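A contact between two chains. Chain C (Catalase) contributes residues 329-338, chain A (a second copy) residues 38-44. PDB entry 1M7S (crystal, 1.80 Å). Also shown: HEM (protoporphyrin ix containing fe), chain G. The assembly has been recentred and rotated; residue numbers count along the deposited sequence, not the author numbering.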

# COMPACT_ATOMS: atom_id res chain seq x y z
N VAL C 329 4.79 -15.88 17.35
CA VAL C 329 3.35 -15.77 17.46
C VAL C 329 2.91 -14.39 16.98
O VAL C 329 1.78 -14.28 16.54
CB VAL C 329 2.84 -16.11 18.86
CG1 VAL C 329 1.35 -15.86 19.03
CG2 VAL C 329 3.07 -17.60 19.12
N PHE C 330 3.74 -13.36 17.10
CA PHE C 330 3.38 -12.02 16.63
C PHE C 330 3.81 -11.77 15.18
O PHE C 330 3.09 -11.23 14.37
CB PHE C 330 4.06 -10.98 17.53
CG PHE C 330 3.91 -9.58 16.96
CD1 PHE C 330 2.70 -8.94 17.03
CD2 PHE C 330 4.96 -8.97 16.30
CE1 PHE C 330 2.57 -7.67 16.44
CE2 PHE C 330 4.84 -7.73 15.74
CZ PHE C 330 3.61 -7.04 15.82
N SER C 331 5.07 -12.07 14.85
CA SER C 331 5.69 -11.69 13.60
C SER C 331 5.07 -12.18 12.31
O SER C 331 4.97 -11.39 11.34
CB SER C 331 7.19 -12.09 13.71
OG SER C 331 7.79 -11.82 12.43
N TYR C 332 4.58 -13.40 12.24
CA TYR C 332 4.01 -13.95 11.02
C TYR C 332 2.73 -13.25 10.67
O TYR C 332 2.53 -12.75 9.55
CB TYR C 332 3.81 -15.46 11.08
CG TYR C 332 5.10 -16.22 11.20
CD1 TYR C 332 5.49 -17.08 10.18
CD2 TYR C 332 5.94 -16.10 12.28
CE1 TYR C 332 6.68 -17.82 10.27
CE2 TYR C 332 7.12 -16.79 12.37
CZ TYR C 332 7.48 -17.68 11.37
OH TYR C 332 8.69 -18.36 11.44
N ALA C 333 1.80 -13.17 11.64
CA ALA C 333 0.54 -12.50 11.37
C ALA C 333 0.81 -11.04 10.99
O ALA C 333 0.17 -10.47 10.10
CB ALA C 333 -0.33 -12.58 12.62
N ASP C 334 1.73 -10.39 11.69
CA ASP C 334 2.07 -9.00 11.42
C ASP C 334 2.59 -8.73 10.03
O ASP C 334 2.10 -7.86 9.27
CB ASP C 334 3.12 -8.53 12.46
CG ASP C 334 3.47 -7.08 12.27
OD1 ASP C 334 2.54 -6.22 12.28
OD2 ASP C 334 4.69 -6.79 12.08
N THR C 335 3.61 -9.51 9.62
CA THR C 335 4.16 -9.32 8.27
C THR C 335 3.10 -9.69 7.23
O THR C 335 3.14 -9.08 6.15
CB THR C 335 5.47 -10.12 8.07
OG1 THR C 335 6.20 -9.58 6.96
CG2 THR C 335 5.24 -11.60 7.79
N GLN C 336 2.20 -10.63 7.47
CA GLN C 336 1.18 -11.00 6.48
C GLN C 336 0.14 -9.88 6.33
O GLN C 336 -0.33 -9.58 5.23
CB GLN C 336 0.55 -12.36 6.80
CG GLN C 336 1.61 -13.46 6.64
CD GLN C 336 1.46 -14.68 7.51
OE1 GLN C 336 0.49 -14.87 8.25
NE2 GLN C 336 2.51 -15.51 7.51
N MET C 337 -0.14 -9.13 7.40
CA MET C 337 -0.98 -7.94 7.23
C MET C 337 -0.39 -6.99 6.21
O MET C 337 -1.12 -6.24 5.50
CB MET C 337 -1.04 -7.18 8.59
CG MET C 337 -1.90 -8.06 9.53
SD MET C 337 -3.65 -7.63 9.38
CE MET C 337 -4.34 -9.01 10.33
N TYR C 338 0.93 -6.89 6.16
CA TYR C 338 1.61 -6.02 5.20
C TYR C 338 1.79 -6.63 3.83
O TYR C 338 1.40 -6.03 2.82
CB TYR C 338 2.99 -5.62 5.75
CG TYR C 338 3.91 -4.97 4.74
CD1 TYR C 338 3.63 -3.67 4.31
CD2 TYR C 338 5.03 -5.63 4.23
CE1 TYR C 338 4.43 -3.05 3.38
CE2 TYR C 338 5.85 -5.00 3.34
CZ TYR C 338 5.53 -3.73 2.87
OH TYR C 338 6.33 -3.07 1.98
CHA HEM G . 8.99 -17.29 7.55
CHB HEM G . 10.44 -21.17 10.08
CHC HEM G . 12.25 -18.22 13.45
CHD HEM G . 9.83 -14.51 11.43
C1A HEM G . 9.28 -18.60 7.90
C2A HEM G . 8.93 -19.79 7.15
C3A HEM G . 9.34 -20.86 7.85
C4A HEM G . 9.92 -20.37 9.07
CMA HEM G . 9.24 -22.36 7.53
CAA HEM G . 8.26 -19.75 5.77
CBA HEM G . 6.77 -20.11 5.73
CGA HEM G . 6.29 -20.25 4.31
O1A HEM G . 5.47 -19.39 3.93
O2A HEM G . 6.73 -21.23 3.63
C1B HEM G . 11.02 -20.71 11.23
C2B HEM G . 11.60 -21.55 12.28
C3B HEM G . 12.10 -20.73 13.21
C4B HEM G . 11.87 -19.36 12.77
CMB HEM G . 11.52 -23.09 12.25
CAB HEM G . 12.80 -21.05 14.55
CBB HEM G . 12.65 -22.17 15.23
C1C HEM G . 11.63 -17.00 13.24
C2C HEM G . 11.58 -15.93 14.22
C3C HEM G . 10.92 -14.90 13.66
C4C HEM G . 10.51 -15.31 12.34
CMC HEM G . 12.23 -16.06 15.60
CAC HEM G . 10.57 -13.52 14.25
CBC HEM G . 10.22 -13.39 15.53
C1D HEM G . 9.45 -14.94 10.17
C2D HEM G . 8.75 -14.11 9.20
C3D HEM G . 8.46 -14.89 8.14
C4D HEM G . 9.03 -16.21 8.40
CMD HEM G . 8.40 -12.63 9.44
CAD HEM G . 7.75 -14.45 6.82
CBD HEM G . 6.28 -14.94 6.76
CGD HEM G . 5.42 -14.44 5.63
O1D HEM G . 4.36 -15.06 5.37
O2D HEM G . 5.85 -13.43 5.01
NA HEM G . 9.89 -18.99 9.09
NB HEM G . 11.23 -19.39 11.56
NC HEM G . 10.98 -16.59 12.08
ND HEM G . 9.57 -16.21 9.66
FE HEM G . 10.34 -17.82 10.64
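Chain A, residues 38-44: LQRFDRE

The helix of chain C that meets chain A here is the one that holds the heme: Tyr332(C) OH binds HEM FE at 1.9 Å, while other positions of the same helix carry a small, mixed polar and nonpolar surface for a second copy of the protein. Ser331(C), Tyr332(C), Thr335(C) and Gln336(C) approach the cofactor and do not touch the chain A stretch. Phe330(C), Ala333(C), Asp334(C) and Met337(C) make the contact. The chain C helix is kinked, the N atoms of Phe330(C) and Ala333(C) making no bond to the turn before.

Chain A arrives as the last part of a helix, which passes into a type I beta turn from Phe41(A) to Glu44(A). The chain A stretch runs in broadly the same direction as the chain C helix. Its approach centres on Gln39(A), whose CA lies 7.8 Å from the CA of Met337(C), the nearest backbone pairing of the two stretches. Gln39(A), Arg40(A) and Arg43(A) make all the contacts from this side. Gln39(A) and Arg43(A), four residues apart, both direct their CA-to-CB bonds toward chain C.

Gln39(A) is a polar knob. With chi1 at m and chi2 at t, its side chain enters a hole formed by Phe330(C), Ala333(C), Asp334(C) and Met337(C). At the tip, Gln39(A) NE2 donates a hydrogen bond to Asp334(C) OD1 at 2.9 Å, while Gln39(A) OE1 accepts from a water at 2.6 Å. That water also donates to Phe330(C) O at 3.0 Å. Both ends of the amide thus have partners, and the buried glutamine packs as well as bonds. Ala333(C) adds little bulk beside it, its CB lying 4.3 Å from Gln39(A) OE1.

Met337(C) supplies the largest covered area in the contact. Its CE reaches both Gln39(A) CB and Arg40(A) CD at 3.9 Å, packing against the aliphatic parts of two polar residues. The CA-to-CB bond of Arg40(A) points away from chain C, yet its side chain still comes within reach of the methionine.

Arg43(A) lays its guanidinium against the base of the same methionine: Met337(C) CB sits over one face, 3.7 Å from Arg43(A) NE. The group is steadied from its own chain, since Arg43(A) NH1 donates to Gln39(A) O at 3.1 Å. A second water accepts from Arg43(A) NE at 3.2 Å and donates to Met337(C) O at 2.7 Å. Asp334(C) OD1 is 4.4 Å from Arg43(A) NH2 and well out of the guanidinium plane, so this pair contributes charge proximity alone.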

# COMPACT_ATOMS: atom_id res chain seq x y z
N LEU A 38 -7.18 -6.33 17.03
CA LEU A 38 -6.60 -4.98 16.93
C LEU A 38 -5.95 -4.77 15.56
O LEU A 38 -6.19 -3.71 14.97
CB LEU A 38 -5.64 -4.71 18.09
CG LEU A 38 -6.27 -4.53 19.48
CD1 LEU A 38 -5.15 -4.28 20.50
CD2 LEU A 38 -7.25 -3.35 19.44
N GLN A 39 -5.25 -5.75 15.02
CA GLN A 39 -4.62 -5.53 13.70
C GLN A 39 -5.64 -5.34 12.62
O GLN A 39 -5.45 -4.57 11.66
CB GLN A 39 -3.62 -6.67 13.41
CG GLN A 39 -2.38 -6.53 14.29
CD GLN A 39 -1.15 -7.22 13.71
OE1 GLN A 39 -1.06 -8.47 13.65
NE2 GLN A 39 -0.15 -6.43 13.33
N ARG A 40 -6.77 -6.10 12.65
CA ARG A 40 -7.78 -5.89 11.64
C ARG A 40 -8.39 -4.50 11.80
O ARG A 40 -8.64 -3.77 10.84
CB ARG A 40 -8.95 -6.93 11.77
CG ARG A 40 -8.52 -8.31 11.20
CD ARG A 40 -8.15 -8.25 9.72
NE ARG A 40 -9.25 -7.82 8.89
CZ ARG A 40 -10.30 -8.50 8.44
NH1 ARG A 40 -11.23 -7.88 7.69
NH2 ARG A 40 -10.49 -9.78 8.73
N PHE A 41 -8.76 -4.13 13.05
CA PHE A 41 -9.35 -2.84 13.33
C PHE A 41 -8.44 -1.71 12.79
O PHE A 41 -8.91 -0.72 12.21
CB PHE A 41 -9.54 -2.69 14.87
CG PHE A 41 -10.07 -1.33 15.26
CD1 PHE A 41 -11.37 -0.95 15.02
CD2 PHE A 41 -9.17 -0.42 15.82
CE1 PHE A 41 -11.83 0.33 15.37
CE2 PHE A 41 -9.62 0.85 16.18
CZ PHE A 41 -10.94 1.23 15.94
N ASP A 42 -7.16 -1.85 13.10
CA ASP A 42 -6.16 -0.84 12.79
C ASP A 42 -5.98 -0.60 11.29
O ASP A 42 -5.36 0.37 10.87
CB ASP A 42 -4.79 -1.31 13.37
CG ASP A 42 -4.66 -1.20 14.88
OD1 ASP A 42 -3.70 -1.71 15.52
OD2 ASP A 42 -5.52 -0.58 15.52
N ARG A 43 -6.57 -1.46 10.43
CA ARG A 43 -6.42 -1.45 9.00
C ARG A 43 -7.77 -1.35 8.28
O ARG A 43 -7.81 -1.52 7.05
CB ARG A 43 -5.64 -2.70 8.52
CG ARG A 43 -4.16 -2.56 8.92
CD ARG A 43 -3.43 -3.92 8.73
NE ARG A 43 -2.05 -3.68 9.17
CZ ARG A 43 -1.65 -3.57 10.42
NH1 ARG A 43 -2.45 -3.76 11.47
NH2 ARG A 43 -0.36 -3.30 10.64
N GLU A 44 -8.82 -0.98 9.02
CA GLU A 44 -10.10 -0.83 8.36
C GLU A 44 -10.18 0.25 7.27
O GLU A 44 -10.98 0.01 6.34
CB GLU A 44 -11.18 -0.43 9.41
CG GLU A 44 -11.46 -1.67 10.27
CD GLU A 44 -12.64 -1.47 11.20
OE1 GLU A 44 -13.44 -0.53 11.08
OE2 GLU A 44 -12.79 -2.34 12.08
O HOH W 1 0.33 -10.26 15.00
O HOH W 2 -1.35 -3.57 6.00
O HOH W 3 12.19 -17.59 9.93